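Local coordinates for pyridoxamine 5'-phosphate oxidase-related, FMN-binding protein (Paracoccus denitrificans, PDB 6VNA) that probably acts as a noncanonical heme oxygenase that degrades c-type heme, built on the FMN-binding fold of the pyridoxamine 5'-phosphate oxidase family, at residues G30-E35 / A69-A74; G75-A80 / R92-G97; A99-P104 / R129-E134. All blocks are in the same frame, centred on the assembly; numbering follows the deposited sequence.

In the fold
All three contacts belong to one antiparallel sheet. Interaction 2 is its buried middle, the regular pairing of strands 73-79 and 92-101. Interaction 1 uses the start of strand 73-79, where it parts from strand 26-32, and interaction 3 uses the far end of strand 92-101 against strand 128-135. Both of these are only partly buried. Their chemistry differs accordingly. Interaction 1 relies on a water and an Asp-Arg pair, interaction 2 on four backbone hydrogen bonds, with aliphatic side chains packed on one face, and interaction 3 on backbone bonds plus a proline-tryptophan contact. Ile-133 packs on both Ala-74 and Leu-76. Interactions 1 and 2 also meet the second subunit, whereas interaction 3 does not.

Interaction 1: G30-E35 / A69-A74; sequences GTLDPE and AVDPRA
A single water joins the two backbones where strands 26-32 and 73-79 part. It accepts from Leu-32 N and donates to the carbonyls of Asp-71 and Arg-73. Its distance to Leu-32 N is 2.8 Å. No direct hydrogen bond links the segments here. The nearest backbone atoms are Gly-30 O and Ala-74 CA, a CA-H...O contact of 3.3 Å.

Asp-71 follows helix 63-70 and has CG anti to its backbone N (chi1 -166°). Its OD1 takes the N-H of Arg-73 at 3.2 Å from above the carboxylate plane, which makes an Asx turn. The Arg-73 chain bends at chi3 and returns to the same carboxylate in a side-on, two-point salt bridge. NE meets Asp-71 OD1 at 3.3 Å, and NH2 meets Asp-71 OD2 at 2.7 Å. Both oxygens use syn lone pairs. The NE bond is almost straight, at 176°.

Leu-32 crosses this pair obliquely. Its CD1 lies over one guanidinium face, 3.6 Å from Arg-73 NH2, and also touches Asp-71 OD2. Further out, Pro-34 CB loosely meets Val-70 CG1. An alanine in place of Asp-71 would remove both carboxylate oxygens and would probably loosen the turn and the hold on the guanidinium.

Arg-73 NH1 bonds to Thr-36 O of the second subunit, and Leu-32 packs on Leu-32 of that subunit. The carboxylate therefore probably balances the arginine charge and fixes its direction, so that a short turn after a helix presents a donor to the dimer interface.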
ATOM      1  N   GLY A  30       1.127   0.924   4.177  1.00 41.92           N
ATOM      2  CA  GLY A  30       2.412   0.378   4.634  1.00 50.24           C
ATOM      3  C   GLY A  30       2.642   0.638   6.118  1.00 48.17           C
ATOM      4  O   GLY A  30       2.569   1.827   6.559  1.00 47.35           O
ATOM      5  N   THR A  31       2.924  -0.422   6.870  1.00 47.34           N
ATOM      6  CA  THR A  31       3.427  -0.334   8.266  1.00 42.11           C
ATOM      7  C   THR A  31       4.716  -1.148   8.441  1.00 46.18           C
ATOM      8  O   THR A  31       5.048  -2.016   7.581  1.00 44.45           O
ATOM      9  CB  THR A  31       2.351  -0.742   9.268  1.00 43.48           C
ATOM     10  OG1 THR A  31       1.894  -2.074   9.014  1.00 44.81           O
ATOM     11  CG2 THR A  31       1.205   0.251   9.261  1.00 44.75           C
ATOM     12  N   LEU A  32       5.434  -0.869   9.526  1.00 45.80           N
ATOM     13  CA  LEU A  32       6.671  -1.610   9.870  1.00 49.59           C
ATOM     14  C   LEU A  32       6.283  -2.799  10.743  1.00 48.01           C
ATOM     15  O   LEU A  32       5.684  -2.574  11.798  1.00 51.06           O
ATOM     16  CB  LEU A  32       7.658  -0.652  10.543  1.00 49.53           C
ATOM     17  CG  LEU A  32       8.171   0.473   9.644  1.00 47.55           C
ATOM     18  CD1 LEU A  32       9.038   1.428  10.416  1.00 51.61           C
ATOM     19  CD2 LEU A  32       8.936  -0.055   8.453  1.00 47.45           C
ATOM     20  N   ASP A  33       6.581  -4.019  10.285  1.00 49.27           N
ATOM     21  CA  ASP A  33       6.436  -5.260  11.091  1.00 56.92           C
ATOM     22  C   ASP A  33       7.333  -5.155  12.330  1.00 54.07           C
ATOM     23  O   ASP A  33       8.556  -5.063  12.209  1.00 51.82           O
ATOM     24  CB  ASP A  33       6.783  -6.487  10.253  1.00 62.88           C
ATOM     25  CG  ASP A  33       6.865  -7.746  11.091  1.00 65.26           C
ATOM     26  OD1 ASP A  33       5.898  -7.989  11.818  1.00 62.41           O
ATOM     27  OD2 ASP A  33       7.919  -8.449  11.026  1.00 61.84           O
ATOM     28  N   PRO A  34       6.772  -5.090  13.559  1.00 59.25           N
ATOM     29  CA  PRO A  34       7.588  -4.910  14.772  1.00 60.64           C
ATOM     30  C   PRO A  34       8.766  -5.897  14.843  1.00 53.90           C
ATOM     31  O   PRO A  34       9.908  -5.465  14.846  1.00 58.33           O
ATOM     32  CB  PRO A  34       6.595  -5.116  15.918  1.00 57.07           C
ATOM     33  CG  PRO A  34       5.257  -4.728  15.312  1.00 62.86           C
ATOM     34  CD  PRO A  34       5.333  -5.153  13.856  1.00 58.94           C
ATOM     35  N   GLU A  35       8.467  -7.188  14.791  1.00 61.41           N
ATOM     36  CA  GLU A  35       9.483  -8.278  14.817  1.00 68.32           C
ATOM     37  C   GLU A  35      10.634  -7.994  13.841  1.00 63.44           C
ATOM     38  O   GLU A  35      11.755  -7.935  14.339  1.00 72.24           O
ATOM     39  CB  GLU A  35       8.836  -9.636  14.541  1.00 70.50           C
ATOM     40  CG  GLU A  35       9.693 -10.811  14.963  1.00 76.22           C
ATOM     41  CD  GLU A  35       8.892 -12.015  15.421  1.00 92.72           C
ATOM     42  OE1 GLU A  35       7.864 -12.322  14.778  1.00109.62           O
ATOM     43  OE2 GLU A  35       9.280 -12.623  16.440  1.00113.31           O
ATOM     44  N   ALA A  69       0.664   1.245  16.590  1.00 46.86           N
ATOM     45  CA  ALA A  69       0.735   1.379  18.068  1.00 52.38           C
ATOM     46  C   ALA A  69       2.198   1.415  18.544  1.00 52.16           C
ATOM     47  O   ALA A  69       2.545   2.261  19.389  1.00 55.55           O
ATOM     48  CB  ALA A  69      -0.039   0.250  18.708  1.00 48.57           C
ATOM     49  N   VAL A  70       3.045   0.576  17.958  1.00 55.77           N
ATOM     50  CA  VAL A  70       4.482   0.412  18.326  1.00 54.07           C
ATOM     51  C   VAL A  70       5.339   1.420  17.548  1.00 57.08           C
ATOM     52  O   VAL A  70       6.297   1.924  18.145  1.00 64.06           O
ATOM     53  CB  VAL A  70       4.904  -1.045  18.066  1.00 55.06           C
ATOM     54  CG1 VAL A  70       6.406  -1.251  18.174  1.00 55.18           C
ATOM     55  CG2 VAL A  70       4.147  -1.995  18.983  1.00 53.11           C
ATOM     56  N   ASP A  71       5.039   1.688  16.265  1.00 55.95           N
ATOM     57  CA  ASP A  71       5.805   2.643  15.407  1.00 53.99           C
ATOM     58  C   ASP A  71       4.849   3.365  14.459  1.00 55.73           C
ATOM     59  O   ASP A  71       4.322   2.760  13.526  1.00 53.79           O
ATOM     60  CB  ASP A  71       6.894   1.933  14.599  1.00 54.32           C
ATOM     61  CG  ASP A  71       7.906   2.876  13.966  1.00 58.71           C
ATOM     62  OD1 ASP A  71       7.559   4.045  13.722  1.00 60.19           O
ATOM     63  OD2 ASP A  71       9.043   2.429  13.720  1.00 65.50           O
ATOM     64  N   PRO A  72       4.616   4.682  14.628  1.00 51.53           N
ATOM     65  CA  PRO A  72       3.611   5.371  13.819  1.00 54.51           C
ATOM     66  C   PRO A  72       4.043   5.716  12.377  1.00 53.05           C
ATOM     67  O   PRO A  72       3.307   6.350  11.679  1.00 51.48           O
ATOM     68  CB  PRO A  72       3.294   6.634  14.655  1.00 56.39           C
ATOM     69  CG  PRO A  72       4.532   6.874  15.526  1.00 54.44           C
ATOM     70  CD  PRO A  72       5.285   5.560  15.599  1.00 51.80           C
ATOM     71  N   ARG A  73       5.210   5.287  11.918  1.00 50.91           N
ATOM     72  CA  ARG A  73       5.603   5.551  10.511  1.00 52.37           C
ATOM     73  C   ARG A  73       4.687   4.739   9.584  1.00 51.13           C
ATOM     74  O   ARG A  73       4.469   3.553   9.857  1.00 49.78           O
ATOM     75  CB  ARG A  73       7.099   5.305  10.300  1.00 51.36           C
ATOM     76  CG  ARG A  73       7.954   6.440  10.842  1.00 49.48           C
ATOM     77  CD  ARG A  73       9.439   6.160  10.739  1.00 52.77           C
ATOM     78  NE  ARG A  73       9.821   5.061  11.614  1.00 56.17           N
ATOM     79  CZ  ARG A  73      10.988   4.431  11.578  1.00 55.05           C
ATOM     80  NH1 ARG A  73      11.920   4.767  10.698  1.00 54.74           N
ATOM     81  NH2 ARG A  73      11.208   3.450  12.431  1.00 57.33           N
ATOM     82  N   ALA A  74       4.136   5.392   8.553  1.00 51.14           N
ATOM     83  CA  ALA A  74       3.033   4.867   7.710  1.00 48.47           C
ATOM     84  C   ALA A  74       3.202   5.357   6.279  1.00 45.35           C
ATOM     85  O   ALA A  74       3.445   6.564   6.097  1.00 44.80           O
ATOM     86  CB  ALA A  74       1.691   5.290   8.267  1.00 48.73           C
TER
HETATM   87  O   HOH W   1       4.707   1.192  11.275  1.00 50.32           O

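Interaction 2: G75-A80 / R92-G97; sequences GLLIAA and RLSILG
Strands 73-79 and 92-101 are antiparallel neighbours in the central sheet of this FMN-binding, pyridoxamine 5'-phosphate oxidase-like fold. Their segments run at 167° to each other. Leu-76 with Ile-95 and Ile-78 with Leu-93 are hydrogen-bonded pairs, each closed by two N-H...O bonds. The shortest runs from Ile-95 N to Leu-76 O at 2.6 Å, nearly along the C=O axis. The non-hydrogen-bonded pairs between and beside them add CA-H...O contacts, such as Arg-92 CA to Ile-78 O at 3.2 Å.

The tight side is the face of Leu-76, Ile-78, Leu-93 and Ile-95. Both isoleucines set CG1 anti to the carbonyl carbon. Their CD1 tips meet obliquely on the diagonal, with Ile-78 CD1 4.1 Å from Ile-95 CD1. Leu-76 CB faces Ile-95 CB at 4.3 Å. Leu-21 of helix 11-23 packs on Ile-78, Leu-93 and Ile-95, and Leu-46 of strand 39-48 packs on Leu-76 and Ile-78.

The face of Gly-75, Leu-77, Ala-79, Arg-92, Ser-94 and Leu-96 is looser within the pair. Gly-75 brings no side chain. Ala-79 and Leu-96 are partly exposed. The second subunit lies against this face, with its Thr-42 on Leu-77 and Ser-94. Ser-94 OG bonds to Val-41 O of that subunit. Arg-92 starts in the crowded position, CG between backbone N and carbonyl carbon (chi1 57°). The side chain then turns off from strand 73-79, and NH1 bonds to the carbonyls of Met-88 and His-90. Leu-77 has CG anti to its backbone N (chi1 -173°), which lays CD1 3.5 Å from Leu-93 O and 3.8 Å from Ser-94 OG.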
ATOM      1  N   GLY A  75       3.117   4.429   5.324  1.00 48.81           N
ATOM      2  CA  GLY A  75       2.965   4.700   3.879  1.00 46.75           C
ATOM      3  C   GLY A  75       1.535   4.497   3.400  1.00 41.88           C
ATOM      4  O   GLY A  75       0.828   3.604   3.934  1.00 43.42           O
ATOM      5  N   LEU A  76       1.089   5.314   2.453  1.00 44.95           N
ATOM      6  CA  LEU A  76      -0.199   5.094   1.728  1.00 44.03           C
ATOM      7  C   LEU A  76       0.079   5.136   0.229  1.00 41.52           C
ATOM      8  O   LEU A  76       0.826   6.062  -0.201  1.00 45.29           O
ATOM      9  CB  LEU A  76      -1.220   6.183   2.066  1.00 41.99           C
ATOM     10  CG  LEU A  76      -1.701   6.254   3.500  1.00 42.01           C
ATOM     11  CD1 LEU A  76      -2.450   7.559   3.745  1.00 44.34           C
ATOM     12  CD2 LEU A  76      -2.581   5.070   3.830  1.00 43.77           C
ATOM     13  N   LEU A  77      -0.476   4.161  -0.503  1.00 42.39           N
ATOM     14  CA  LEU A  77      -0.749   4.227  -1.960  1.00 39.99           C
ATOM     15  C   LEU A  77      -2.241   4.488  -2.182  1.00 38.55           C
ATOM     16  O   LEU A  77      -3.090   3.716  -1.679  1.00 39.69           O
ATOM     17  CB  LEU A  77      -0.371   2.910  -2.638  1.00 41.04           C
ATOM     18  CG  LEU A  77      -0.454   2.938  -4.166  1.00 41.56           C
ATOM     19  CD1 LEU A  77       0.315   4.137  -4.727  1.00 40.68           C
ATOM     20  CD2 LEU A  77       0.095   1.644  -4.756  1.00 44.64           C
ATOM     21  N   ILE A  78      -2.551   5.521  -2.943  1.00 42.07           N
ATOM     22  CA  ILE A  78      -3.951   5.902  -3.291  1.00 42.91           C
ATOM     23  C   ILE A  78      -4.053   5.901  -4.818  1.00 37.19           C
ATOM     24  O   ILE A  78      -3.330   6.643  -5.476  1.00 38.94           O
ATOM     25  CB  ILE A  78      -4.278   7.248  -2.625  1.00 47.22           C
ATOM     26  CG1 ILE A  78      -4.128   7.125  -1.110  1.00 52.01           C
ATOM     27  CG2 ILE A  78      -5.652   7.755  -3.031  1.00 50.56           C
ATOM     28  CD1 ILE A  78      -4.045   8.443  -0.400  1.00 57.77           C
ATOM     29  N   ALA A  79      -4.850   5.008  -5.368  1.00 46.52           N
ATOM     30  CA  ALA A  79      -5.075   4.883  -6.820  1.00 49.87           C
ATOM     31  C   ALA A  79      -6.514   5.304  -7.095  1.00 47.87           C
ATOM     32  O   ALA A  79      -7.309   5.393  -6.146  1.00 53.37           O
ATOM     33  CB  ALA A  79      -4.774   3.476  -7.284  1.00 52.67           C
ATOM     34  N   ALA A  80      -6.786   5.645  -8.352  1.00 60.40           N
ATOM     35  CA  ALA A  80      -8.134   5.925  -8.887  1.00 56.40           C
ATOM     36  C   ALA A  80      -8.898   4.597  -8.963  1.00 54.69           C
ATOM     37  O   ALA A  80      -8.521   3.742  -9.792  1.00 58.87           O
ATOM     38  CB  ALA A  80      -7.976   6.587 -10.229  1.00 60.18           C
ATOM     39  N   ARG A  92      -1.858   7.464  -9.514  1.00 40.45           N
ATOM     40  CA  ARG A  92      -1.652   6.947  -8.141  1.00 40.16           C
ATOM     41  C   ARG A  92      -0.655   7.799  -7.372  1.00 38.35           C
ATOM     42  O   ARG A  92       0.365   8.267  -7.941  1.00 38.71           O
ATOM     43  CB  ARG A  92      -1.138   5.513  -8.197  1.00 43.64           C
ATOM     44  CG  ARG A  92       0.147   5.392  -8.993  1.00 44.48           C
ATOM     45  CD  ARG A  92       0.049   4.130  -9.809  1.00 49.73           C
ATOM     46  NE  ARG A  92       1.320   3.722 -10.377  1.00 46.68           N
ATOM     47  CZ  ARG A  92       1.574   3.558 -11.659  1.00 50.63           C
ATOM     48  NH1 ARG A  92       0.659   3.808 -12.591  1.00 52.32           N
ATOM     49  NH2 ARG A  92       2.781   3.158 -12.003  1.00 57.23           N
ATOM     50  N   LEU A  93      -0.958   7.977  -6.100  1.00 41.65           N
ATOM     51  CA  LEU A  93      -0.216   8.876  -5.189  1.00 42.30           C
ATOM     52  C   LEU A  93       0.353   8.024  -4.052  1.00 40.38           C
ATOM     53  O   LEU A  93      -0.451   7.249  -3.447  1.00 39.55           O
ATOM     54  CB  LEU A  93      -1.209   9.925  -4.678  1.00 41.70           C
ATOM     55  CG  LEU A  93      -0.625  10.849  -3.620  1.00 42.84           C
ATOM     56  CD1 LEU A  93       0.512  11.664  -4.220  1.00 41.48           C
ATOM     57  CD2 LEU A  93      -1.717  11.734  -3.022  1.00 46.76           C
ATOM     58  N   SER A  94       1.670   8.102  -3.833  1.00 41.45           N
ATOM     59  CA  SER A  94       2.398   7.488  -2.687  1.00 43.52           C
ATOM     60  C   SER A  94       2.603   8.570  -1.642  1.00 47.22           C
ATOM     61  O   SER A  94       3.242   9.577  -1.975  1.00 48.13           O
ATOM     62  CB  SER A  94       3.746   6.940  -3.056  1.00 42.28           C
ATOM     63  OG  SER A  94       3.630   5.817  -3.902  1.00 45.75           O
ATOM     64  N   ILE A  95       2.128   8.351  -0.425  1.00 47.18           N
ATOM     65  CA  ILE A  95       2.397   9.288   0.697  1.00 51.24           C
ATOM     66  C   ILE A  95       3.272   8.590   1.736  1.00 47.54           C
ATOM     67  O   ILE A  95       3.029   7.420   1.997  1.00 44.59           O
ATOM     68  CB  ILE A  95       1.069   9.780   1.276  1.00 50.59           C
ATOM     69  CG1 ILE A  95       0.333  10.600   0.222  1.00 50.11           C
ATOM     70  CG2 ILE A  95       1.289  10.550   2.568  1.00 51.34           C
ATOM     71  CD1 ILE A  95      -1.023  11.051   0.667  1.00 54.00           C
ATOM     72  N   LEU A  96       4.272   9.312   2.242  1.00 53.81           N
ATOM     73  CA  LEU A  96       5.047   8.996   3.469  1.00 52.72           C
ATOM     74  C   LEU A  96       4.479   9.881   4.581  1.00 50.43           C
ATOM     75  O   LEU A  96       4.401  11.086   4.372  1.00 47.89           O
ATOM     76  CB  LEU A  96       6.536   9.284   3.249  1.00 50.59           C
ATOM     77  CG  LEU A  96       7.271   8.492   2.162  1.00 53.17           C
ATOM     78  CD1 LEU A  96       8.743   8.875   2.118  1.00 48.60           C
ATOM     79  CD2 LEU A  96       7.149   6.992   2.350  1.00 55.88           C
ATOM     80  N   GLY A  97       4.061   9.287   5.701  1.00 49.15           N
ATOM     81  CA  GLY A  97       3.366  10.017   6.769  1.00 53.19           C
ATOM     82  C   GLY A  97       3.670   9.435   8.132  1.00 53.15           C
ATOM     83  O   GLY A  97       4.439   8.435   8.190  1.00 47.42           O
TER

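Interaction 3: A99-P104 / R129-E134; sequences AVPAEP and RFWRIE
Segments 99-101 and 129-134 run antiparallel with a strong twist, their short axes 143° apart and 4.4 Å from each other at the closest. Val-100 and Arg-132 form the hydrogen-bonded pair. Val-100 N reaches Arg-132 O at 2.8 Å, and Arg-132 N returns to Val-100 O at 2.9 Å. Both bonds are bent at the hydrogen, to 140° and 144°. Pro-101 has no N-H to give. The ladder resumes at Ala-102 N, which bonds to Phe-130 O from above the carbonyl plane.

Trp-131 carries the face it shares with Ala-99 and Pro-101. Its CG is anti to the carbonyl carbon, and its ring runs beside the proline. Pro-101 CG sits 4.3 Å from the centroid of the six-membered ring of Trp-131, over the face, a CH-pi contact offset toward the rim. Ala-99 CB comes obliquely to Trp-131 CE3 at 3.5 Å. Leu-68 of helix 63-70 touches both Ala-99 and Trp-131. Arg-129 bends at chi3 to lie alongside the proline, with NH2 3.4 Å from Pro-101 CB.

Val-100 and Arg-132 point to the other face. Val-100 CG2 crosses the carboxylate of Glu-134, 3.8 Å from OE2. Glu-134 OE1 forms a salt bridge with Arg-98. Ala-102 CB rests on Phe-130 CB at 3.8 Å and also meets Arg-132 CG. The guanidinium of Arg-132 extends past the contact to salt bridges with Asp-49 and Asp-51.

Strand 128-135 pairs with strand 54-59 on its other edge and so links 54-59 to 92-101 in a closed ring of antiparallel strands, consistent with the split-barrel fold of FMN-binding proteins related to pyridoxamine 5'-phosphate oxidase.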
ATOM      1  N   ALA A  99       1.239   8.243  11.548  1.00 47.89           N
ATOM      2  CA  ALA A  99      -0.119   7.940  12.030  1.00 53.23           C
ATOM      3  C   ALA A  99      -0.310   8.575  13.407  1.00 57.85           C
ATOM      4  O   ALA A  99       0.643   8.579  14.188  1.00 66.46           O
ATOM      5  CB  ALA A  99      -0.327   6.448  12.078  1.00 54.46           C
ATOM      6  N   VAL A 100      -1.509   9.084  13.668  1.00 56.94           N
ATOM      7  CA  VAL A 100      -1.919   9.744  14.938  1.00 61.76           C
ATOM      8  C   VAL A 100      -3.356   9.337  15.224  1.00 54.75           C
ATOM      9  O   VAL A 100      -4.223   9.600  14.412  1.00 60.10           O
ATOM     10  CB  VAL A 100      -1.800  11.278  14.844  1.00 67.37           C
ATOM     11  CG1 VAL A 100      -2.237  11.955  16.141  1.00 71.96           C
ATOM     12  CG2 VAL A 100      -0.395  11.708  14.448  1.00 67.51           C
ATOM     13  N   PRO A 101      -3.673   8.708  16.373  1.00 56.82           N
ATOM     14  CA  PRO A 101      -5.066   8.462  16.738  1.00 57.90           C
ATOM     15  C   PRO A 101      -5.881   9.758  16.612  1.00 62.36           C
ATOM     16  O   PRO A 101      -5.407  10.815  16.975  1.00 70.94           O
ATOM     17  CB  PRO A 101      -4.984   7.975  18.190  1.00 56.03           C
ATOM     18  CG  PRO A 101      -3.596   7.375  18.288  1.00 62.35           C
ATOM     19  CD  PRO A 101      -2.720   8.214  17.379  1.00 58.05           C
ATOM     20  N   ALA A 102      -7.068   9.658  16.034  1.00 70.61           N
ATOM     21  CA  ALA A 102      -7.929  10.816  15.737  1.00 74.92           C
ATOM     22  C   ALA A 102      -9.017  10.888  16.804  1.00 87.92           C
ATOM     23  O   ALA A 102      -9.580   9.820  17.168  1.00 69.78           O
ATOM     24  CB  ALA A 102      -8.507  10.687  14.356  1.00 76.66           C
ATOM     25  N   GLU A 103      -9.303  12.114  17.248  1.00106.79           N
ATOM     26  CA  GLU A 103     -10.258  12.442  18.341  1.00119.49           C
ATOM     27  C   GLU A 103     -11.569  11.686  18.132  1.00126.31           C
ATOM     28  O   GLU A 103     -11.859  11.199  17.039  1.00128.53           O
ATOM     29  CB  GLU A 103     -10.546  13.950  18.401  1.00119.28           C
ATOM     30  CG  GLU A 103      -9.402  14.858  17.956  1.00115.42           C
ATOM     31  CD  GLU A 103      -8.109  14.768  18.751  1.00111.46           C
ATOM     32  OE1 GLU A 103      -7.907  13.762  19.457  1.00106.56           O
ATOM     33  OE2 GLU A 103      -7.304  15.714  18.663  1.00106.17           O
ATOM     34  N   PRO A 104     -12.418  11.562  19.176  1.00137.86           N
ATOM     35  CA  PRO A 104     -13.838  11.299  18.958  1.00141.33           C
ATOM     36  C   PRO A 104     -14.429  12.509  18.213  1.00143.02           C
ATOM     37  O   PRO A 104     -13.949  13.619  18.433  1.00140.77           O
ATOM     38  CB  PRO A 104     -14.412  11.100  20.373  1.00136.82           C
ATOM     39  CG  PRO A 104     -13.403  11.765  21.298  1.00137.69           C
ATOM     40  CD  PRO A 104     -12.062  11.655  20.599  1.00138.68           C
ATOM     41  N   ARG A 129     -11.217   2.043  14.904  1.00 67.90           N
ATOM     42  CA  ARG A 129     -10.607   3.321  15.329  1.00 66.99           C
ATOM     43  C   ARG A 129     -10.124   4.145  14.138  1.00 60.38           C
ATOM     44  O   ARG A 129      -9.510   3.574  13.205  1.00 49.91           O
ATOM     45  CB  ARG A 129      -9.367   3.059  16.179  1.00 82.36           C
ATOM     46  CG  ARG A 129      -9.637   2.603  17.600  1.00 94.29           C
ATOM     47  CD  ARG A 129      -8.283   2.505  18.279  1.00107.18           C
ATOM     48  NE  ARG A 129      -7.749   3.788  18.725  1.00100.01           N
ATOM     49  CZ  ARG A 129      -6.552   3.963  19.280  1.00 98.50           C
ATOM     50  NH1 ARG A 129      -5.723   2.943  19.467  1.00 89.19           N
ATOM     51  NH2 ARG A 129      -6.187   5.175  19.654  1.00103.08           N
ATOM     52  N   PHE A 130     -10.260   5.462  14.266  1.00 56.33           N
ATOM     53  CA  PHE A 130      -9.771   6.451  13.283  1.00 60.18           C
ATOM     54  C   PHE A 130      -8.326   6.810  13.613  1.00 57.26           C
ATOM     55  O   PHE A 130      -8.044   7.074  14.794  1.00 62.72           O
ATOM     56  CB  PHE A 130     -10.661   7.696  13.268  1.00 60.72           C
ATOM     57  CG  PHE A 130     -12.019   7.466  12.664  1.00 64.27           C
ATOM     58  CD1 PHE A 130     -12.187   7.446  11.285  1.00 71.33           C
ATOM     59  CD2 PHE A 130     -13.123   7.250  13.469  1.00 66.58           C
ATOM     60  CE1 PHE A 130     -13.440   7.243  10.728  1.00 69.95           C
ATOM     61  CE2 PHE A 130     -14.375   7.044  12.910  1.00 74.27           C
ATOM     62  CZ  PHE A 130     -14.530   7.040  11.539  1.00 73.46           C
ATOM     63  N   TRP A 131      -7.482   6.833  12.576  1.00 55.50           N
ATOM     64  CA  TRP A 131      -6.085   7.347  12.556  1.00 55.16           C
ATOM     65  C   TRP A 131      -5.931   8.421  11.468  1.00 57.33           C
ATOM     66  O   TRP A 131      -6.237   8.106  10.299  1.00 53.43           O
ATOM     67  CB  TRP A 131      -5.118   6.207  12.243  1.00 57.03           C
ATOM     68  CG  TRP A 131      -5.047   5.123  13.268  1.00 58.29           C
ATOM     69  CD1 TRP A 131      -5.916   4.091  13.478  1.00 59.04           C
ATOM     70  CD2 TRP A 131      -3.964   4.929  14.183  1.00 58.38           C
ATOM     71  NE1 TRP A 131      -5.460   3.287  14.494  1.00 57.99           N
ATOM     72  CE2 TRP A 131      -4.266   3.778  14.945  1.00 57.05           C
ATOM     73  CE3 TRP A 131      -2.784   5.637  14.437  1.00 58.99           C
ATOM     74  CZ2 TRP A 131      -3.419   3.313  15.944  1.00 57.96           C
ATOM     75  CZ3 TRP A 131      -1.949   5.180  15.433  1.00 62.91           C
ATOM     76  CH2 TRP A 131      -2.263   4.031  16.165  1.00 62.79           C
ATOM     77  N   ARG A 132      -5.418   9.604  11.817  1.00 51.60           N
ATOM     78  CA  ARG A 132      -4.946  10.609  10.837  1.00 54.30           C
ATOM     79  C   ARG A 132      -3.543  10.206  10.399  1.00 55.80           C
ATOM     80  O   ARG A 132      -2.723   9.913  11.270  1.00 58.07           O
ATOM     81  CB  ARG A 132      -4.912  12.015  11.442  1.00 54.71           C
ATOM     82  CG  ARG A 132      -6.290  12.603  11.699  1.00 59.96           C
ATOM     83  CD  ARG A 132      -6.217  13.846  12.567  1.00 63.56           C
ATOM     84  NE  ARG A 132      -5.321  14.857  12.029  1.00 63.35           N
ATOM     85  CZ  ARG A 132      -5.667  15.816  11.176  1.00 64.21           C
ATOM     86  NH1 ARG A 132      -6.906  15.902  10.718  1.00 70.34           N
ATOM     87  NH2 ARG A 132      -4.759  16.679  10.763  1.00 66.19           N
ATOM     88  N   ILE A 133      -3.274  10.182   9.100  1.00 55.17           N
ATOM     89  CA  ILE A 133      -1.907   9.906   8.581  1.00 51.92           C
ATOM     90  C   ILE A 133      -1.394  11.219   8.016  1.00 56.53           C
ATOM     91  O   ILE A 133      -1.769  11.561   6.880  1.00 58.96           O
ATOM     92  CB  ILE A 133      -1.906   8.730   7.587  1.00 52.26           C
ATOM     93  CG1 ILE A 133      -2.416   7.467   8.280  1.00 54.49           C
ATOM     94  CG2 ILE A 133      -0.518   8.505   7.011  1.00 52.28           C
ATOM     95  CD1 ILE A 133      -2.863   6.401   7.352  1.00 63.95           C
ATOM     96  N   GLU A 134      -0.628  11.945   8.835  1.00 56.76           N
ATOM     97  CA  GLU A 134      -0.154  13.315   8.541  1.00 54.10           C
ATOM     98  C   GLU A 134       0.993  13.209   7.552  1.00 54.28           C
ATOM     99  O   GLU A 134       1.985  12.550   7.825  1.00 59.68           O
ATOM    100  CB  GLU A 134       0.266  14.032   9.818  1.00 57.55           C
ATOM    101  CG  GLU A 134      -0.889  14.280  10.770  1.00 69.92           C
ATOM    102  CD  GLU A 134      -0.468  14.761  12.150  1.00 78.82           C
ATOM    103  OE1 GLU A 134       0.755  14.830  12.397  1.00 85.07           O
ATOM    104  OE2 GLU A 134      -1.366  15.059  12.977  1.00 82.13           O
TER